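Local coordinates for protein vanadium-dependent haloperoxidase (Zobellia galactanivorans, PDB 4CIT) that probably oxidises iodide with hydrogen peroxide as a vanadium-dependent iodoperoxidase, using a bound vanadate cofactor, at residues A[213-218]-A[440-445]; A[238-243]-A[423-428]; A[387-392]-A[402-407]. All coordinates share one frame; numbering follows the deposited sequence.

Contact 1 of 3, residues A[213-218]-A[440-445]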
# COMPACT_ATOMS: atom_id res chain seq x y z
N VAL A 213 11.36 -8.33 -1.56
CA VAL A 213 11.81 -9.33 -0.56
C VAL A 213 11.50 -10.78 -0.98
O VAL A 213 12.22 -11.77 -0.66
CB VAL A 213 11.08 -9.07 0.80
CG1 VAL A 213 11.70 -9.85 1.91
CG2 VAL A 213 11.05 -7.58 1.19
N LEU A 214 10.40 -10.97 -1.71
CA LEU A 214 9.99 -12.32 -2.12
C LEU A 214 11.05 -12.94 -2.97
O LEU A 214 11.76 -12.24 -3.72
CB LEU A 214 8.74 -12.33 -2.95
CG LEU A 214 7.51 -11.66 -2.34
CD1 LEU A 214 6.34 -11.70 -3.31
CD2 LEU A 214 7.22 -12.28 -1.01
N ASP A 215 11.17 -14.25 -2.85
CA ASP A 215 12.03 -15.01 -3.77
C ASP A 215 11.45 -15.10 -5.17
O ASP A 215 12.18 -15.16 -6.19
CB ASP A 215 12.27 -16.40 -3.20
CG ASP A 215 13.02 -16.36 -1.88
OD1 ASP A 215 14.01 -15.60 -1.75
OD2 ASP A 215 12.58 -17.09 -0.94
N SER A 216 10.10 -15.04 -5.26
CA SER A 216 9.42 -14.98 -6.56
C SER A 216 8.04 -14.51 -6.32
O SER A 216 7.56 -14.62 -5.22
CB SER A 216 9.36 -16.32 -7.28
OG SER A 216 8.42 -17.18 -6.66
N ALA A 217 7.41 -14.01 -7.38
CA ALA A 217 6.04 -13.48 -7.24
C ALA A 217 5.05 -14.47 -6.63
O ALA A 217 4.12 -14.09 -5.97
CB ALA A 217 5.54 -12.95 -8.56
N ALA A 218 5.20 -15.73 -7.01
CA ALA A 218 4.36 -16.82 -6.55
C ALA A 218 4.68 -17.49 -5.23
O ALA A 218 4.02 -18.46 -4.88
CB ALA A 218 4.28 -17.94 -7.66
N GLY A 440 3.57 -11.15 5.26
CA GLY A 440 4.04 -10.10 6.13
C GLY A 440 4.95 -10.71 7.20
O GLY A 440 5.99 -10.10 7.50
N THR A 441 4.62 -11.94 7.67
CA THR A 441 5.49 -12.71 8.58
C THR A 441 6.84 -13.01 7.99
O THR A 441 7.91 -12.83 8.64
CB THR A 441 4.77 -13.98 9.11
OG1 THR A 441 3.56 -13.52 9.79
CG2 THR A 441 5.64 -14.80 10.10
N PHE A 442 6.84 -13.43 6.74
CA PHE A 442 8.09 -13.69 6.05
C PHE A 442 8.95 -12.39 5.96
O PHE A 442 10.19 -12.41 6.17
CB PHE A 442 7.77 -14.22 4.65
CG PHE A 442 8.94 -14.30 3.70
CD1 PHE A 442 9.88 -15.38 3.78
CD2 PHE A 442 9.07 -13.38 2.75
CE1 PHE A 442 11.02 -15.41 2.97
CE2 PHE A 442 10.13 -13.46 1.86
CZ PHE A 442 11.09 -14.45 1.97
N VAL A 443 8.34 -11.29 5.53
CA VAL A 443 9.05 -9.99 5.42
C VAL A 443 9.62 -9.61 6.77
O VAL A 443 10.81 -9.24 6.85
CB VAL A 443 8.17 -8.86 4.82
CG1 VAL A 443 8.84 -7.50 4.95
CG2 VAL A 443 7.74 -9.16 3.44
N VAL A 444 8.85 -9.73 7.84
CA VAL A 444 9.39 -9.30 9.13
C VAL A 444 10.50 -10.23 9.65
O VAL A 444 11.41 -9.79 10.32
CB VAL A 444 8.32 -9.04 10.19
CG1 VAL A 444 7.41 -7.96 9.71
CG2 VAL A 444 7.56 -10.24 10.53
N ASN A 445 10.47 -11.48 9.24
CA ASN A 445 11.46 -12.47 9.67
C ASN A 445 12.67 -12.35 8.81
O ASN A 445 13.76 -12.82 9.26
CB ASN A 445 10.88 -13.91 9.60
CG ASN A 445 9.96 -14.21 10.76
OD1 ASN A 445 10.10 -13.66 11.83
ND2 ASN A 445 9.02 -15.13 10.54
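Phe442, Val213 and Val443 bury the most surface here, 71, 62 and 37 Å² respectively, and the Phe442 ring packs against Val213, Leu214 and Asp215. The ring reaches the loop because CG stands anti to the backbone N (chi1 169°), and it meets the loop with CE2 and CZ. Val213 O lies at the ring edge, near its plane, 3.7 Å from Phe442 CE2, and Val213 CG1 is 3.9 Å from the same carbon. The side chains of Val213 and Phe442 run past one another, oppositely directed. Leu214 adds a looser contact, its CA 4.1 Å and its CD2 4.3 Å from Phe442 CE2, while Asp215 reaches the CZ end obliquely with OD2. Separately, Val213 CB packs on Val443 CG2 at 4.3 Å, near the closest backbone approach, where the CA atoms of Val213 and Val443 are 6.6 Å apart. No hydrogen bond crosses between the segments; the 212 Å² buried in all is mainly packing round the ring. Three backbone atoms of the loop have partners outside the segments: Asp323 OD2 accepts from Val213 N and Leu214 N, and Lys446 NZ donates to Val213 O. The contact thus fastens an irregular loop, which precedes helix 235-253, against the C-terminal part of helix 426-446, with Val319 of helix 307-335 touching Val213 and the Phe220 ring meeting Phe442.

Contact 2 of 3, residues A[238-243]-A[423-428]; sequences KELKEV and IHYRAA. With VO4 (vanadate ion), chain B; VO4 (vanadate ion), chain F; VO4 (vanadate ion), chain D.
The start of helix 426-446, directly after the vanadate ligand His424, is held to helix 235-253 by two glutamates, Glu239 and Glu242. Glu239 OE1 accepts from the backbone N of Ala427 at 3.0 Å, the N-H...O angle being 162°; the donor comes on the syn side, out of the carboxylate plane. An acidic oxygen at the first turn of a helix would probably be stabilised by the helix dipole. Arg426 and Glu242 form a two-pronged salt bridge, in which NE meets OE1 at 2.9 Å and NH2 meets OE2 at 2.6 Å; Arg426 NH1 has a second partner in Glu430. Carboxylate and guanidinium lie only 5° from coplanar, and a bend at chi3 of Arg426 (-72°) sets NE. One water joins Glu239 O, Glu242 OE1 and Arg426 N. In this PAP2-type haloperoxidase site His424 NE2 binds vanadium at 2.2 Å, while Glu363, outside both segments, takes the hydrogen bond of His424 ND1. Tyr425, at the N-cap position, packs CE1 against Leu240 CD1 at 3.9 Å, with that methyl in the ring plane; its hydroxyl is bonded to Ile338 O. Val243 CG2 lies 3.5 Å from His424 O, a buried carbonyl oxygen for which the model offers no polar partner.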
# COMPACT_ATOMS: atom_id res chain seq x y z
N LYS A 238 -22.57 -22.17 -2.48
CA LYS A 238 -22.73 -21.73 -1.13
C LYS A 238 -22.17 -20.35 -0.91
O LYS A 238 -22.78 -19.52 -0.24
CB LYS A 238 -22.23 -22.76 -0.11
CG LYS A 238 -23.15 -24.00 -0.22
CD LYS A 238 -22.85 -25.02 0.87
CE LYS A 238 -23.68 -26.28 0.70
NZ LYS A 238 -23.04 -27.34 1.51
N GLU A 239 -20.97 -20.13 -1.42
CA GLU A 239 -20.36 -18.83 -1.21
C GLU A 239 -21.04 -17.69 -2.00
O GLU A 239 -21.15 -16.60 -1.50
CB GLU A 239 -18.87 -18.92 -1.65
CG GLU A 239 -18.13 -19.75 -0.63
CD GLU A 239 -16.68 -19.46 -0.48
OE1 GLU A 239 -16.14 -18.55 -1.15
OE2 GLU A 239 -16.08 -20.19 0.39
N LEU A 240 -21.59 -18.00 -3.15
CA LEU A 240 -22.32 -17.04 -4.00
C LEU A 240 -23.59 -16.66 -3.30
O LEU A 240 -23.98 -15.48 -3.19
CB LEU A 240 -22.71 -17.79 -5.30
CG LEU A 240 -23.48 -16.97 -6.30
CD1 LEU A 240 -22.60 -15.86 -6.78
CD2 LEU A 240 -23.95 -17.84 -7.46
N LYS A 241 -24.24 -17.68 -2.73
CA LYS A 241 -25.47 -17.47 -1.99
C LYS A 241 -25.28 -16.63 -0.75
O LYS A 241 -26.11 -15.81 -0.42
CB LYS A 241 -26.14 -18.81 -1.65
CG LYS A 241 -27.54 -18.71 -1.01
CD LYS A 241 -28.02 -19.99 -0.31
CE LYS A 241 -29.52 -19.94 0.00
NZ LYS A 241 -29.86 -19.17 1.23
N GLU A 242 -24.17 -16.80 -0.06
CA GLU A 242 -23.80 -15.94 1.05
C GLU A 242 -23.69 -14.44 0.65
O GLU A 242 -24.23 -13.65 1.27
CB GLU A 242 -22.50 -16.47 1.70
CG GLU A 242 -22.14 -15.56 2.86
CD GLU A 242 -20.81 -15.80 3.56
OE1 GLU A 242 -19.94 -16.52 3.04
OE2 GLU A 242 -20.62 -15.17 4.67
N VAL A 243 -22.96 -14.10 -0.41
CA VAL A 243 -22.87 -12.77 -0.97
C VAL A 243 -24.23 -12.19 -1.21
O VAL A 243 -24.54 -11.05 -0.82
CB VAL A 243 -21.96 -12.72 -2.22
CG1 VAL A 243 -21.93 -11.27 -2.74
CG2 VAL A 243 -20.55 -13.13 -1.82
N ILE A 423 -18.69 -7.65 -3.27
CA ILE A 423 -17.74 -7.79 -4.36
C ILE A 423 -16.73 -8.94 -4.24
O ILE A 423 -15.99 -9.20 -5.14
CB ILE A 423 -17.01 -6.44 -4.70
CG1 ILE A 423 -16.03 -6.05 -3.61
CG2 ILE A 423 -18.06 -5.39 -5.05
CD1 ILE A 423 -16.61 -5.44 -2.38
N HIS A 424 -16.66 -9.56 -3.08
CA HIS A 424 -15.83 -10.76 -2.84
C HIS A 424 -16.60 -11.84 -2.21
O HIS A 424 -17.42 -11.62 -1.32
CB HIS A 424 -14.59 -10.45 -1.96
CG HIS A 424 -13.46 -9.77 -2.70
ND1 HIS A 424 -12.75 -10.37 -3.71
CD2 HIS A 424 -12.98 -8.50 -2.61
CE1 HIS A 424 -11.83 -9.52 -4.16
NE2 HIS A 424 -11.96 -8.38 -3.52
N TYR A 425 -16.25 -13.08 -2.56
CA TYR A 425 -16.73 -14.26 -1.83
C TYR A 425 -15.90 -14.49 -0.55
O TYR A 425 -14.74 -14.03 -0.43
CB TYR A 425 -16.58 -15.53 -2.71
CG TYR A 425 -17.10 -15.43 -4.14
CD1 TYR A 425 -18.40 -15.49 -4.45
CD2 TYR A 425 -16.22 -15.19 -5.16
CE1 TYR A 425 -18.87 -15.34 -5.79
CE2 TYR A 425 -16.63 -15.07 -6.48
CZ TYR A 425 -17.98 -15.12 -6.80
OH TYR A 425 -18.27 -14.96 -8.14
N ARG A 426 -16.41 -15.34 0.34
CA ARG A 426 -15.70 -15.67 1.55
C ARG A 426 -14.28 -16.14 1.34
O ARG A 426 -13.36 -15.73 2.11
CB ARG A 426 -16.53 -16.67 2.41
CG ARG A 426 -15.84 -17.17 3.70
CD ARG A 426 -16.77 -18.17 4.37
NE ARG A 426 -17.91 -17.46 4.94
CZ ARG A 426 -17.92 -16.83 6.11
NH1 ARG A 426 -16.87 -16.88 6.93
NH2 ARG A 426 -19.03 -16.17 6.51
N ALA A 427 -14.08 -17.06 0.40
CA ALA A 427 -12.72 -17.64 0.20
C ALA A 427 -11.68 -16.59 -0.13
O ALA A 427 -10.55 -16.60 0.42
CB ALA A 427 -12.72 -18.73 -0.81
N ALA A 428 -12.04 -15.64 -1.02
CA ALA A 428 -11.10 -14.58 -1.42
C ALA A 428 -10.69 -13.72 -0.24
O ALA A 428 -9.53 -13.33 -0.12
CB ALA A 428 -11.74 -13.71 -2.49
V VO4 B . -10.80 -6.59 -3.88
O4 VO4 F . -11.90 -6.04 -4.87
O2 VO4 D . -10.77 -6.50 -2.02
O HOH W 1 -19.16 -16.03 0.32

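Contact 3 of 3, residues A[387-392]-A[402-407]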
# COMPACT_ATOMS: atom_id res chain seq x y z
N PHE A 387 -2.69 -2.33 19.90
CA PHE A 387 -2.41 -0.94 19.69
C PHE A 387 -3.72 -0.25 19.30
O PHE A 387 -4.21 -0.40 18.16
CB PHE A 387 -1.35 -0.75 18.57
CG PHE A 387 -0.84 0.63 18.45
CD1 PHE A 387 -1.53 1.56 17.70
CD2 PHE A 387 0.32 1.02 19.08
CE1 PHE A 387 -1.09 2.87 17.61
CE2 PHE A 387 0.79 2.32 18.98
CZ PHE A 387 0.08 3.25 18.24
N SER A 388 -4.31 0.47 20.24
CA SER A 388 -5.58 1.10 19.95
C SER A 388 -5.33 2.44 19.21
O SER A 388 -4.38 3.18 19.42
CB SER A 388 -6.45 1.26 21.21
OG SER A 388 -5.84 2.25 22.01
N PHE A 389 -6.22 2.75 18.29
CA PHE A 389 -6.11 3.96 17.52
C PHE A 389 -7.41 4.40 16.91
O PHE A 389 -8.36 3.59 16.71
CB PHE A 389 -4.98 3.85 16.41
CG PHE A 389 -5.27 2.88 15.32
CD1 PHE A 389 -4.98 1.56 15.50
CD2 PHE A 389 -5.82 3.30 14.08
CE1 PHE A 389 -5.29 0.60 14.50
CE2 PHE A 389 -6.07 2.39 13.09
CZ PHE A 389 -5.79 1.04 13.29
N ASP A 390 -7.49 5.72 16.70
CA ASP A 390 -8.57 6.36 15.92
C ASP A 390 -8.11 6.57 14.53
O ASP A 390 -7.10 7.30 14.29
CB ASP A 390 -8.94 7.68 16.57
CG ASP A 390 -9.56 7.49 17.96
OD1 ASP A 390 -10.19 6.46 18.25
OD2 ASP A 390 -9.36 8.38 18.82
N ASP A 391 -8.83 6.00 13.57
CA ASP A 391 -8.43 6.06 12.17
C ASP A 391 -9.16 7.22 11.51
O ASP A 391 -10.37 7.05 11.17
CB ASP A 391 -8.74 4.74 11.45
CG ASP A 391 -8.43 4.76 9.95
OD1 ASP A 391 -7.96 5.83 9.43
OD2 ASP A 391 -8.59 3.69 9.32
N ASP A 392 -8.54 8.36 11.39
CA ASP A 392 -9.09 9.55 10.68
C ASP A 392 -8.58 9.71 9.25
O ASP A 392 -8.72 10.78 8.64
CB ASP A 392 -8.81 10.84 11.46
CG ASP A 392 -7.35 11.24 11.47
OD1 ASP A 392 -6.51 10.39 11.14
OD2 ASP A 392 -7.05 12.40 11.96
N ARG A 402 -13.25 6.03 12.46
CA ARG A 402 -13.56 4.74 13.12
C ARG A 402 -12.42 4.36 14.02
O ARG A 402 -11.26 4.70 13.69
CB ARG A 402 -13.86 3.60 12.11
CG ARG A 402 -15.06 3.80 11.18
CD ARG A 402 -15.39 2.60 10.31
NE ARG A 402 -15.66 1.37 11.01
CZ ARG A 402 -16.81 1.10 11.67
NH1 ARG A 402 -17.85 1.95 11.64
NH2 ARG A 402 -16.96 -0.06 12.31
N SER A 403 -12.73 3.75 15.16
CA SER A 403 -11.75 3.44 16.21
C SER A 403 -11.47 1.95 16.20
O SER A 403 -12.38 1.17 15.91
CB SER A 403 -12.31 3.90 17.54
OG SER A 403 -12.31 5.38 17.47
N PHE A 404 -10.25 1.56 16.56
CA PHE A 404 -9.84 0.17 16.56
C PHE A 404 -9.03 -0.17 17.77
O PHE A 404 -8.36 0.69 18.37
CB PHE A 404 -8.97 -0.11 15.28
CG PHE A 404 -9.76 0.09 14.04
CD1 PHE A 404 -10.64 -0.87 13.62
CD2 PHE A 404 -9.67 1.24 13.33
CE1 PHE A 404 -11.43 -0.67 12.47
CE2 PHE A 404 -10.41 1.41 12.14
CZ PHE A 404 -11.31 0.43 11.73
N LYS A 405 -9.12 -1.44 18.19
CA LYS A 405 -8.39 -1.84 19.39
C LYS A 405 -7.01 -2.36 19.05
O LYS A 405 -6.15 -2.57 19.99
CB LYS A 405 -9.14 -2.91 20.16
CG LYS A 405 -10.56 -2.48 20.50
CD LYS A 405 -11.13 -3.31 21.66
CE LYS A 405 -12.56 -2.87 21.99
NZ LYS A 405 -12.56 -1.46 22.47
N SER A 406 -6.79 -2.67 17.78
CA SER A 406 -5.51 -3.24 17.31
C SER A 406 -5.38 -3.13 15.77
O SER A 406 -6.43 -3.00 15.08
CB SER A 406 -5.43 -4.73 17.73
OG SER A 406 -6.32 -5.55 16.98
N PHE A 407 -4.16 -3.26 15.24
CA PHE A 407 -4.04 -3.36 13.79
C PHE A 407 -4.76 -4.57 13.23
O PHE A 407 -5.38 -4.48 12.14
CB PHE A 407 -2.60 -3.38 13.34
CG PHE A 407 -1.80 -2.23 13.90
CD1 PHE A 407 -2.10 -0.91 13.58
CD2 PHE A 407 -0.75 -2.49 14.77
CE1 PHE A 407 -1.33 0.12 14.08
CE2 PHE A 407 0.01 -1.46 15.29
CZ PHE A 407 -0.30 -0.15 14.92
O HOH W 2 -2.10 -3.79 17.42
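Strands 389-391 and 402-404 run antiparallel, their axes 4.7 Å apart at closest approach and 150° between directions, with Phe389-Phe404 and Asp391-Arg402 as hydrogen-bonded pairs. Phe389 and Phe404 are bonded both ways, Phe404 N to Phe389 O at 2.8 Å and Phe389 N to Phe404 O at 3.0 Å; Asp391 N donates to Arg402 O, whereas the return bond from Arg402 N is weak. Between them, in the non-hydrogen-bonded pair, Ser403 OG donates to Asp390 OD1 at 2.5 Å from above the carboxylate plane. This two-stranded beta hairpin is the only sheet of a mostly helical chain, and Ser406 begins helix 407-420 by capping Gln409 N. On the face of Phe389 and Phe404, Phe404 CB lies over the Phe389 ring, 4.1 Å from its centroid, a CH-pi contact. Phe407 joins the cluster, with CD1 3.6 Å from Phe389 CE1 and CZ 3.5 Å from Phe387 CD1. The rings of Phe387 and Phe407 are nearly parallel, planes 12° apart, but displaced so far that little of one lies over the other. An alanine in place of Phe407 would probably open a gap beside Phe387 and Phe389, removing the ring that both touch.

Contacts 1 and 2 share helix 426-446, contact 2 at its start and contact 1 near its end, with centres 28 Å apart. Contact 3 uses neither segment of that helix, its nearest atoms about 11 Å from contact 1 and about 15 Å from contact 2. Contact 1 is mostly buried and closes without a cross-segment hydrogen bond. Contacts 2 and 3 are partly buried and mix polar bonds with packing: charged side chains and a water join the two helices in contact 2, whereas backbone pairing and an aromatic cluster join the strands in contact 3. Contact 2 alone includes a vanadate ligand. Along the chain, contact 3 is nested within the loop closed by contact 2, itself inside that of contact 1.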